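Long-range contacts in GH26C (Muricauda sp. MAR_2010_75, PDB 6Q78), which probably hydrolyses internal beta-1,4-mannosidic linkages of mannans, as a family 26 glycoside hydrolase built on a TIM barrel: residues F117-T121 with W132-E137; I140-L145 with F206-V211; N154-F160 with I220-H226. All blocks are in the same frame, centred on the assembly; numbering follows the deposited sequence.

Contact 1 (F117-T121 with W132-E137); sequences FMFIT and WFFQQE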
loop_
_atom_site.group_PDB
_atom_site.type_symbol
_atom_site.label_atom_id
_atom_site.label_comp_id
_atom_site.label_asym_id
_atom_site.label_seq_id
_atom_site.Cartn_x
_atom_site.Cartn_y
_atom_site.Cartn_z
ATOM N N PHE A 117 0.194 5.776 -8.432
ATOM C CA PHE A 117 -0.502 6.681 -9.356
ATOM C C PHE A 117 0.331 7.881 -9.810
ATOM O O PHE A 117 -0.113 8.601 -10.721
ATOM C CB PHE A 117 -1.823 7.166 -8.749
ATOM C CG PHE A 117 -2.950 6.175 -8.891
ATOM C CD1 PHE A 117 -3.441 5.859 -10.155
ATOM C CD2 PHE A 117 -3.537 5.595 -7.780
ATOM C CE1 PHE A 117 -4.487 4.938 -10.312
ATOM C CE2 PHE A 117 -4.605 4.648 -7.912
ATOM C CZ PHE A 117 -5.062 4.344 -9.218
ATOM N N MET A 118 1.519 8.100 -9.229
ATOM C CA MET A 118 2.389 9.241 -9.560
ATOM C C MET A 118 2.444 9.606 -11.053
ATOM O O MET A 118 2.131 10.747 -11.445
ATOM C CB MET A 118 3.784 8.893 -9.047
ATOM C CG MET A 118 4.840 9.947 -9.379
ATOM S SD MET A 118 6.467 9.490 -8.682
ATOM C CE MET A 118 6.866 7.893 -9.401
ATOM N N PHE A 119 2.904 8.687 -11.901
ATOM C CA PHE A 119 3.064 9.038 -13.308
ATOM C C PHE A 119 1.710 9.085 -14.028
ATOM O O PHE A 119 1.582 9.760 -15.064
ATOM C CB PHE A 119 4.015 8.020 -13.965
ATOM C CG PHE A 119 5.494 8.148 -13.534
ATOM C CD1 PHE A 119 6.057 9.385 -13.215
ATOM C CD2 PHE A 119 6.245 7.001 -13.335
ATOM C CE1 PHE A 119 7.391 9.489 -12.801
ATOM C CE2 PHE A 119 7.597 7.108 -12.947
ATOM C CZ PHE A 119 8.140 8.342 -12.654
ATOM N N ILE A 120 0.706 8.375 -13.514
ATOM C CA ILE A 120 -0.610 8.368 -14.128
ATOM C C ILE A 120 -1.276 9.726 -13.986
ATOM O O ILE A 120 -2.084 10.124 -14.851
ATOM C CB ILE A 120 -1.408 7.212 -13.499
ATOM C CG1 ILE A 120 -0.704 5.882 -13.839
ATOM C CG2 ILE A 120 -2.876 7.212 -13.943
ATOM C CD1 ILE A 120 -1.227 4.701 -13.020
ATOM N N THR A 121 -0.948 10.471 -12.930
ATOM C CA THR A 121 -1.589 11.764 -12.683
ATOM C C THR A 121 -0.677 12.946 -12.992
ATOM O O THR A 121 -1.018 14.101 -12.680
ATOM C CB THR A 121 -2.088 11.906 -11.237
ATOM O OG1 THR A 121 -0.973 11.843 -10.325
ATOM C CG2 THR A 121 -3.107 10.806 -10.916
ATOM N N TRP A 132 6.287 9.944 -22.365
ATOM C CA TRP A 132 6.952 9.023 -21.433
ATOM C C TRP A 132 6.067 8.686 -20.239
ATOM O O TRP A 132 6.064 7.548 -19.774
ATOM C CB TRP A 132 8.305 9.610 -20.980
ATOM C CG TRP A 132 9.071 8.679 -20.065
ATOM C CD1 TRP A 132 9.777 7.562 -20.441
ATOM C CD2 TRP A 132 9.136 8.736 -18.634
ATOM N NE1 TRP A 132 10.299 6.937 -19.339
ATOM C CE2 TRP A 132 9.933 7.639 -18.215
ATOM C CE3 TRP A 132 8.593 9.597 -17.668
ATOM C CZ2 TRP A 132 10.222 7.399 -16.861
ATOM C CZ3 TRP A 132 8.871 9.354 -16.330
ATOM C CH2 TRP A 132 9.665 8.239 -15.942
ATOM N N PHE A 133 5.320 9.655 -19.729
ATOM C CA PHE A 133 4.471 9.382 -18.578
ATOM C C PHE A 133 3.360 8.411 -18.947
ATOM O O PHE A 133 3.056 7.503 -18.167
ATOM C CB PHE A 133 3.893 10.680 -18.000
ATOM C CG PHE A 133 4.943 11.618 -17.499
ATOM C CD1 PHE A 133 5.549 11.428 -16.256
ATOM C CD2 PHE A 133 5.363 12.652 -18.306
ATOM C CE1 PHE A 133 6.561 12.279 -15.861
ATOM C CE2 PHE A 133 6.369 13.515 -17.872
ATOM C CZ PHE A 133 6.960 13.294 -16.667
ATOM N N PHE A 134 2.791 8.547 -20.155
ATOM C CA PHE A 134 1.803 7.569 -20.595
ATOM C C PHE A 134 2.445 6.204 -20.785
ATOM O O PHE A 134 1.823 5.170 -20.481
ATOM C CB PHE A 134 1.096 8.038 -21.878
ATOM C CG PHE A 134 0.157 7.004 -22.417
ATOM C CD1 PHE A 134 0.462 6.283 -23.547
ATOM C CD2 PHE A 134 -0.985 6.711 -21.702
ATOM C CE1 PHE A 134 -0.402 5.296 -24.006
ATOM C CE2 PHE A 134 -1.853 5.709 -22.135
ATOM C CZ PHE A 134 -1.570 5.011 -23.281
ATOM N N GLN A 135 3.682 6.155 -21.297
ATOM C CA GLN A 135 4.363 4.866 -21.405
ATOM C C GLN A 135 4.497 4.212 -20.039
ATOM O O GLN A 135 4.330 2.979 -19.912
ATOM C CB GLN A 135 5.738 5.050 -22.059
ATOM C CG GLN A 135 5.634 5.452 -23.521
ATOM C CD GLN A 135 6.958 5.891 -24.088
ATOM O OE1 GLN A 135 8.004 5.694 -23.465
ATOM N NE2 GLN A 135 6.926 6.507 -25.279
ATOM N N GLN A 136 4.791 4.999 -18.989
ATOM C CA GLN A 136 4.867 4.426 -17.635
ATOM C C GLN A 136 3.499 3.939 -17.189
ATOM O O GLN A 136 3.387 2.853 -16.609
ATOM C CB GLN A 136 5.422 5.465 -16.651
ATOM C CG GLN A 136 6.875 5.917 -17.016
ATOM C CD GLN A 136 7.823 4.731 -17.080
ATOM O OE1 GLN A 136 8.095 4.092 -16.061
ATOM N NE2 GLN A 136 8.277 4.395 -18.272
ATOM N N GLU A 137 2.459 4.734 -17.444
ATOM C CA GLU A 137 1.082 4.356 -17.122
ATOM C C GLU A 137 0.730 3.023 -17.765
ATOM O O GLU A 137 0.147 2.136 -17.115
ATOM C CB GLU A 137 0.154 5.453 -17.646
ATOM C CG GLU A 137 -1.307 5.051 -17.597
ATOM C CD GLU A 137 -2.216 6.168 -18.064
ATOM O OE1 GLU A 137 -1.857 7.339 -17.858
ATOM O OE2 GLU A 137 -3.311 5.886 -18.613
#
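An aromatic cluster of F119, W132 and F133 joins the loop that follows strand 112-116 to the first turns of helix 132-150. Its centre is an edge-to-face pair: the six-membered ring of W132 turns its edge to one face of the F119 ring, with planes 70° apart and centroids separated by 4.9 Å. The nearest atoms are F119 CZ and W132 CH2, at 3.6 Å. W132 can reach this far because its CG lies anti to the backbone N (chi1 -177°), which carries the indole forward although its CB does not point at the loop. On the opposite face of F119 sits the methyl CE of M118, so this ring is covered from both sides. F133 adds a third ring at an oblique angle, its plane 56° from that of F119, with F119 CD1 lying at the edge of the F133 ring, 3.7 Å from F133 CD1.

In the TIM-barrel fold of the family, this is where a beta-to-alpha loop packs back on the helix it leads into. One turn further along, the aliphatic part of Q136 runs beside F119, pointing the same way, and Q136 CB comes within 3.7 Å of F119 CD2. Deeper in, I120 lies roughly perpendicular to E137, and I120 CG1 is 3.9 Å from E137 CG. The carboxylate at the end of that buried glutamate is held by a salt bridge from OE1 to K202 NZ and a hydrogen bond from N125 ND2; K202 also binds I120 O, while N125 ND2 binds F119 O.

Contact 2 (I140-L145 with F206-V211); sequences IRDDVL and FTKSLV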
loop_
_atom_site.group_PDB
_atom_site.type_symbol
_atom_site.label_atom_id
_atom_site.label_comp_id
_atom_site.label_asym_id
_atom_site.label_seq_id
_atom_site.Cartn_x
_atom_site.Cartn_y
_atom_site.Cartn_z
ATOM N N ILE A 140 2.539 0.173 -16.030
ATOM C CA ILE A 140 1.850 -0.116 -14.773
ATOM C C ILE A 140 0.595 -0.923 -15.042
ATOM O O ILE A 140 0.330 -1.952 -14.388
ATOM C CB ILE A 140 1.531 1.192 -14.026
ATOM C CG1 ILE A 140 2.820 1.835 -13.538
ATOM C CG2 ILE A 140 0.600 0.877 -12.832
ATOM C CD1 ILE A 140 2.659 3.346 -13.197
ATOM N N ARG A 141 -0.193 -0.480 -16.014
ATOM C CA ARG A 141 -1.444 -1.193 -16.320
ATOM C C ARG A 141 -1.168 -2.654 -16.713
ATOM O O ARG A 141 -1.806 -3.591 -16.186
ATOM C CB ARG A 141 -2.171 -0.460 -17.457
ATOM C CG ARG A 141 -3.535 -1.055 -17.794
ATOM C CD ARG A 141 -4.389 -0.055 -18.637
ATOM N NE ARG A 141 -5.703 -0.649 -18.906
ATOM C CZ ARG A 141 -5.872 -1.572 -19.853
ATOM N NH1 ARG A 141 -4.825 -1.974 -20.572
ATOM N NH2 ARG A 141 -7.067 -2.111 -20.087
ATOM N N ASP A 142 -0.153 -2.883 -17.558
ATOM C CA ASP A 142 0.191 -4.254 -17.944
ATOM C C ASP A 142 0.641 -5.085 -16.733
ATOM O O ASP A 142 0.254 -6.256 -16.608
ATOM C CB ASP A 142 1.308 -4.229 -18.966
ATOM C CG ASP A 142 0.832 -3.798 -20.357
ATOM O OD1 ASP A 142 -0.402 -3.641 -20.584
ATOM O OD2 ASP A 142 1.703 -3.621 -21.222
ATOM N N ASP A 143 1.425 -4.499 -15.821
ATOM C CA ASP A 143 1.897 -5.260 -14.657
ATOM C C ASP A 143 0.745 -5.569 -13.702
ATOM O O ASP A 143 0.682 -6.676 -13.138
ATOM C CB ASP A 143 2.987 -4.465 -13.917
ATOM C CG ASP A 143 4.316 -4.430 -14.652
ATOM O OD1 ASP A 143 5.236 -3.665 -14.192
ATOM O OD2 ASP A 143 4.457 -5.119 -15.672
ATOM N N VAL A 144 -0.196 -4.623 -13.542
ATOM C CA VAL A 144 -1.356 -4.844 -12.675
ATOM C C VAL A 144 -2.262 -5.940 -13.243
ATOM O O VAL A 144 -2.773 -6.793 -12.490
ATOM C CB VAL A 144 -2.092 -3.506 -12.476
ATOM C CG1 VAL A 144 -3.521 -3.691 -11.887
ATOM C CG2 VAL A 144 -1.268 -2.622 -11.528
ATOM N N LEU A 145 -2.501 -5.918 -14.561
ATOM C CA LEU A 145 -3.331 -6.960 -15.158
ATOM C C LEU A 145 -2.649 -8.311 -15.066
ATOM O O LEU A 145 -3.321 -9.328 -14.786
ATOM C CB LEU A 145 -3.677 -6.640 -16.617
ATOM C CG LEU A 145 -4.460 -5.353 -16.857
ATOM C CD1 LEU A 145 -4.662 -5.174 -18.388
ATOM C CD2 LEU A 145 -5.811 -5.419 -16.160
ATOM N N PHE A 206 -8.606 5.439 -15.104
ATOM C CA PHE A 206 -7.611 4.375 -15.161
ATOM C C PHE A 206 -8.113 3.149 -14.418
ATOM O O PHE A 206 -7.999 2.010 -14.910
ATOM C CB PHE A 206 -6.281 4.864 -14.553
ATOM C CG PHE A 206 -5.206 3.817 -14.516
ATOM C CD1 PHE A 206 -5.076 2.969 -13.426
ATOM C CD2 PHE A 206 -4.352 3.649 -15.599
ATOM C CE1 PHE A 206 -4.064 2.013 -13.401
ATOM C CE2 PHE A 206 -3.366 2.674 -15.585
ATOM C CZ PHE A 206 -3.216 1.863 -14.502
ATOM N N THR A 207 -8.612 3.357 -13.199
ATOM C CA THR A 207 -9.024 2.213 -12.381
ATOM C C THR A 207 -10.177 1.439 -13.031
ATOM O O THR A 207 -10.188 0.191 -13.021
ATOM C CB THR A 207 -9.409 2.731 -10.998
ATOM O OG1 THR A 207 -8.261 3.320 -10.369
ATOM C CG2 THR A 207 -9.909 1.590 -10.093
ATOM N N LYS A 208 -11.155 2.146 -13.615
ATOM C CA LYS A 208 -12.275 1.455 -14.251
ATOM C C LYS A 208 -11.892 0.815 -15.573
ATOM O O LYS A 208 -12.712 0.065 -16.126
ATOM C CB LYS A 208 -13.394 2.431 -14.515
ATOM C CG LYS A 208 -14.075 2.932 -13.296
ATOM C CD LYS A 208 -15.140 3.926 -13.777
ATOM C CE LYS A 208 -15.929 4.461 -12.688
ATOM N NZ LYS A 208 -16.969 5.325 -13.341
ATOM N N SER A 209 -10.682 1.065 -16.075
ATOM C CA SER A 209 -10.196 0.462 -17.306
ATOM C C SER A 209 -9.529 -0.879 -17.064
ATOM O O SER A 209 -9.194 -1.558 -18.037
ATOM C CB SER A 209 -9.175 1.369 -18.022
ATOM O OG SER A 209 -7.852 1.196 -17.514
ATOM N N LEU A 210 -9.302 -1.264 -15.799
ATOM C CA LEU A 210 -8.499 -2.449 -15.486
ATOM C C LEU A 210 -9.379 -3.686 -15.576
ATOM O O LEU A 210 -10.064 -4.037 -14.606
ATOM C CB LEU A 210 -7.920 -2.332 -14.077
ATOM C CG LEU A 210 -7.008 -1.145 -13.852
ATOM C CD1 LEU A 210 -6.644 -1.064 -12.367
ATOM C CD2 LEU A 210 -5.715 -1.311 -14.716
ATOM N N VAL A 211 -9.363 -4.348 -16.731
ATOM C CA VAL A 211 -10.171 -5.559 -16.957
ATOM C C VAL A 211 -9.225 -6.751 -17.109
ATOM O O VAL A 211 -8.367 -6.758 -18.003
ATOM C CB VAL A 211 -11.100 -5.415 -18.172
ATOM C CG1 VAL A 211 -11.876 -6.735 -18.348
ATOM C CG2 VAL A 211 -12.038 -4.230 -18.001
#
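R141 and S209 supply both hydrogen bonds between helix 132-150 and the segment made of the last part of helix 193-208 and the turn that follows it. The guanidinium takes hold side-on, using two nitrogens for two different atoms: R141 NE donates to S209 OG at 3.2 Å, with an N-H...O angle of 153°, and R141 NH2 donates to the backbone S209 O at 3.0 Å, with an angle of 163°. Both acceptors lie close to the guanidinium plane, which fits a two-point grip that limits rotation of the group. A chi1 of -176° points CG away from the backbone N, and the chain then runs straight to NE, so that the arginine reaches across to S209. S209 OG is itself positioned by donating to F206 O at 2.7 Å, a carbonyl that also accepts from S209 N.

The apolar contacts lie beside this polar pair. The methylene stem of R141 passes along F206 and L210: R141 CB is 3.8 Å from F206 CE2, and R141 CG is 3.8 Å from L210 CD2, the arginine and leucine running alongside in opposite senses. V144 CG1 meets L210 CD1 at 4.1 Å. Of a different kind is the packing of a methyl against a backbone carbonyl, with L145 CD2 3.4 Å from V211 O; L145 CD1 lies over one face of the R141 guanidinium.

Both helices belong to the outer layer of the TIM barrel, and I140, V144 and F206 also rest on F156 of strand 153-157 inside them. Since S209 offers a hydroxyl and a carbonyl but no carboxylate, the arginine is held across this junction by neutral acceptors, and its positive charge is probably not balanced by the opposing segment.

Contact 3 (N154-F160 with I220-H226); sequences NVFCWHF and IIFRPFH. With TRS (2-amino-2-hydroxymethyl-propane-1,3-diol), chain C.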
loop_
_atom_site.group_PDB
_atom_site.type_symbol
_atom_site.label_atom_id
_atom_site.label_comp_id
_atom_site.label_asym_id
_atom_site.label_seq_id
_atom_site.Cartn_x
_atom_site.Cartn_y
_atom_site.Cartn_z
ATOM N N ASN A 154 -3.316 -6.223 -5.670
ATOM C CA ASN A 154 -2.714 -4.967 -6.148
ATOM C C ASN A 154 -3.016 -3.832 -5.180
ATOM O O ASN A 154 -4.176 -3.607 -4.829
ATOM C CB ASN A 154 -3.269 -4.579 -7.529
ATOM C CG ASN A 154 -2.693 -5.401 -8.655
ATOM O OD1 ASN A 154 -1.550 -5.175 -9.084
ATOM N ND2 ASN A 154 -3.464 -6.354 -9.153
ATOM N N VAL A 155 -1.978 -3.098 -4.787
ATOM C CA VAL A 155 -2.097 -1.918 -3.934
ATOM C C VAL A 155 -1.484 -0.735 -4.680
ATOM O O VAL A 155 -0.395 -0.866 -5.250
ATOM C CB VAL A 155 -1.396 -2.143 -2.579
ATOM C CG1 VAL A 155 -1.675 -0.941 -1.655
ATOM C CG2 VAL A 155 -1.844 -3.433 -1.944
ATOM N N PHE A 156 -2.174 0.415 -4.683
ATOM C CA PHE A 156 -1.626 1.663 -5.224
ATOM C C PHE A 156 -1.470 2.717 -4.146
ATOM O O PHE A 156 -2.437 3.011 -3.422
ATOM C CB PHE A 156 -2.565 2.290 -6.259
ATOM C CG PHE A 156 -2.418 1.750 -7.657
ATOM C CD1 PHE A 156 -2.883 0.461 -7.979
ATOM C CD2 PHE A 156 -1.807 2.512 -8.639
ATOM C CE1 PHE A 156 -2.769 -0.043 -9.287
ATOM C CE2 PHE A 156 -1.721 2.022 -9.963
ATOM C CZ PHE A 156 -2.211 0.748 -10.275
ATOM N N CYS A 157 -0.278 3.307 -4.071
ATOM C CA CYS A 157 -0.063 4.554 -3.350
ATOM C C CYS A 157 -0.076 5.677 -4.386
ATOM O O CYS A 157 -0.326 5.446 -5.577
ATOM C CB CYS A 157 1.228 4.505 -2.518
ATOM S SG CYS A 157 2.739 4.323 -3.531
ATOM N N TRP A 158 0.144 6.921 -3.938
ATOM C CA TRP A 158 0.056 8.071 -4.838
ATOM C C TRP A 158 1.053 9.131 -4.391
ATOM O O TRP A 158 0.754 9.943 -3.497
ATOM C CB TRP A 158 -1.362 8.610 -4.814
ATOM C CG TRP A 158 -1.603 9.693 -5.825
ATOM C CD1 TRP A 158 -0.816 10.013 -6.913
ATOM C CD2 TRP A 158 -2.744 10.551 -5.897
ATOM N NE1 TRP A 158 -1.393 11.053 -7.640
ATOM C CE2 TRP A 158 -2.583 11.387 -7.034
ATOM C CE3 TRP A 158 -3.869 10.714 -5.097
ATOM C CZ2 TRP A 158 -3.532 12.332 -7.393
ATOM C CZ3 TRP A 158 -4.802 11.691 -5.447
ATOM C CH2 TRP A 158 -4.626 12.474 -6.576
ATOM N N HIS A 159 2.227 9.153 -5.042
ATOM C CA HIS A 159 3.171 10.243 -4.815
ATOM C C HIS A 159 2.730 11.394 -5.712
ATOM O O HIS A 159 3.189 11.577 -6.853
ATOM C CB HIS A 159 4.607 9.797 -5.055
ATOM C CG HIS A 159 5.155 8.942 -3.956
ATOM N ND1 HIS A 159 4.943 7.577 -3.904
ATOM C CD2 HIS A 159 5.929 9.248 -2.880
ATOM C CE1 HIS A 159 5.541 7.086 -2.827
ATOM N NE2 HIS A 159 6.128 8.079 -2.178
ATOM N N PHE A 160 1.767 12.157 -5.174
ATOM C CA PHE A 160 1.037 13.206 -5.893
ATOM C C PHE A 160 1.831 14.507 -5.835
ATOM O O PHE A 160 2.032 15.076 -4.765
ATOM C CB PHE A 160 -0.330 13.303 -5.205
ATOM C CG PHE A 160 -1.280 14.375 -5.747
ATOM C CD1 PHE A 160 -1.181 14.853 -7.039
ATOM C CD2 PHE A 160 -2.311 14.839 -4.940
ATOM C CE1 PHE A 160 -2.093 15.817 -7.504
ATOM C CE2 PHE A 160 -3.179 15.819 -5.382
ATOM C CZ PHE A 160 -3.068 16.314 -6.658
ATOM N N ILE A 220 -8.512 -2.864 -6.713
ATOM C CA ILE A 220 -7.267 -2.315 -6.208
ATOM C C ILE A 220 -7.475 -1.729 -4.823
ATOM O O ILE A 220 -8.550 -1.207 -4.494
ATOM C CB ILE A 220 -6.639 -1.283 -7.158
ATOM C CG1 ILE A 220 -7.503 -0.049 -7.285
ATOM C CG2 ILE A 220 -6.286 -1.902 -8.550
ATOM C CD1 ILE A 220 -6.736 1.128 -7.863
ATOM N N ILE A 221 -6.420 -1.793 -4.022
ATOM C CA ILE A 221 -6.378 -1.096 -2.736
ATOM C C ILE A 221 -5.713 0.249 -2.970
ATOM O O ILE A 221 -4.590 0.312 -3.465
ATOM C CB ILE A 221 -5.596 -1.919 -1.708
ATOM C CG1 ILE A 221 -6.272 -3.291 -1.482
ATOM C CG2 ILE A 221 -5.418 -1.104 -0.419
ATOM C CD1 ILE A 221 -5.437 -4.242 -0.711
ATOM N N PHE A 222 -6.426 1.324 -2.677
ATOM C CA PHE A 222 -5.933 2.679 -2.885
ATOM C C PHE A 222 -5.547 3.262 -1.520
ATOM O O PHE A 222 -6.373 3.294 -0.576
ATOM C CB PHE A 222 -7.046 3.497 -3.551
ATOM C CG PHE A 222 -6.700 4.955 -3.809
ATOM C CD1 PHE A 222 -7.640 5.953 -3.533
ATOM C CD2 PHE A 222 -5.512 5.319 -4.413
ATOM C CE1 PHE A 222 -7.377 7.288 -3.842
ATOM C CE2 PHE A 222 -5.233 6.676 -4.678
ATOM C CZ PHE A 222 -6.191 7.622 -4.413
ATOM N N ARG A 223 -4.268 3.666 -1.400
ATOM C CA ARG A 223 -3.655 4.113 -0.137
ATOM C C ARG A 223 -3.124 5.527 -0.303
ATOM O O ARG A 223 -1.913 5.708 -0.465
ATOM C CB ARG A 223 -2.525 3.146 0.251
ATOM C CG ARG A 223 -1.914 3.393 1.624
ATOM C CD ARG A 223 -0.957 2.259 1.976
ATOM N NE ARG A 223 0.235 2.255 1.125
ATOM C CZ ARG A 223 1.397 2.831 1.448
ATOM N NH1 ARG A 223 1.563 3.492 2.592
ATOM N NH2 ARG A 223 2.427 2.725 0.626
ATOM N N PRO A 224 -3.985 6.550 -0.287
ATOM C CA PRO A 224 -3.544 7.919 -0.595
ATOM C C PRO A 224 -3.071 8.658 0.652
ATOM O O PRO A 224 -3.416 8.304 1.793
ATOM C CB PRO A 224 -4.833 8.586 -1.090
ATOM C CG PRO A 224 -5.912 7.888 -0.254
ATOM C CD PRO A 224 -5.451 6.423 -0.171
ATOM N N PHE A 225 -2.271 9.709 0.408
ATOM C CA PHE A 225 -1.891 10.657 1.479
ATOM C C PHE A 225 -1.283 9.921 2.667
ATOM O O PHE A 225 -1.579 10.181 3.836
ATOM C CB PHE A 225 -3.071 11.585 1.858
ATOM C CG PHE A 225 -3.678 12.256 0.649
ATOM C CD1 PHE A 225 -2.909 13.166 -0.069
ATOM C CD2 PHE A 225 -4.963 11.952 0.207
ATOM C CE1 PHE A 225 -3.412 13.763 -1.216
ATOM C CE2 PHE A 225 -5.485 12.547 -0.929
ATOM C CZ PHE A 225 -4.702 13.470 -1.631
ATOM N N HIS A 226 -0.372 9.007 2.337
ATOM C CA HIS A 226 0.245 8.162 3.356
ATOM C C HIS A 226 1.369 8.884 4.111
ATOM O O HIS A 226 1.927 9.905 3.676
ATOM C CB HIS A 226 0.797 6.879 2.699
ATOM C CG HIS A 226 1.914 7.123 1.723
ATOM N ND1 HIS A 226 1.778 7.966 0.633
ATOM C CD2 HIS A 226 3.178 6.623 1.658
ATOM C CE1 HIS A 226 2.906 7.984 -0.046
ATOM N NE2 HIS A 226 3.772 7.169 0.541
HETATM C C TRS C . 8.463 6.023 0.695
HETATM C C1 TRS C . 7.506 5.418 -0.311
HETATM C C2 TRS C . 8.229 7.531 0.711
HETATM C C3 TRS C . 9.899 5.641 0.288
HETATM N N TRS C . 8.191 5.455 2.022
HETATM O O1 TRS C . 6.164 5.692 0.087
HETATM O O2 TRS C . 8.487 8.083 -0.583
HETATM O O3 TRS C . 10.862 6.087 1.223
HETATM O O HOH W 1 -0.230 7.644 -1.307
HETATM O O HOH W 2 -1.484 10.729 -2.051
#
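The parallel strands 154-157 and 220-223 are neighbours in the TIM barrel, their short axes 4.6 Å apart at closest approach and 23° from parallel. The tight part is the strand pairing. I221 N donates to N154 O at 3.0 Å, F156 N to I221 O at 2.7 Å and R223 N to F156 O at 2.8 Å; in the last two the donor approaches nearly end-on to the carbonyl. Side chains pack on both faces: V155 CG2 touches I221 CD1, and on the face turned to the outer helices F156 CD1 touches I220 CD1, each at 3.9 Å.

Beyond R223 the backbones separate, and water bridges the looser part. One water accepts from W158 N and donates to R223 O; a second accepts from F225 N and donates to W158 O. W158 and F160 still pack against F225. A bend at chi3 (68°) turns the R223 guanidinium to the carboxylates of E335 and D297.

At the C-terminal ends of the strands, where TIM-barrel glycoside hydrolases have their active site, H159 and H226 form an offset edge-to-face pair, planes at 82°, and bind a Tris molecule, probably from the crystallisation liquor. E227 and E335, which also bind it, are probably the acid/base and nucleophile, as in clan GH-A enzymes. D116 OD2 is hydrogen-bonded to H159 ND1 and so helps set that ring's orientation. H159 NE2 shares a hydrogen bond of 2.8 Å with Tris O2, and H226 NE2 donates to Tris O1, also at 2.8 Å.

Overall arrangement
From the N terminus, contact 1 comes first, closing the short loop between strand 112-116 and helix 132-150 before either of the others opens. Contact 2 then starts on that same helix and contact 3 on the next strand, 153-157; their second segments follow in the same order, so the two cross. Contact 2 ties helix 132-150 to helix 193-208, and contact 3 pairs the strands that follow each of them, 153-157 and 220-223. F206 of contact 2 packs on F117, I120 and E137 of contact 1, while T207 meets I220 of contact 3. F117 N is hydrogen-bonded to C157 O (2.9 Å), tying the loop of contact 1 to strand 153-157.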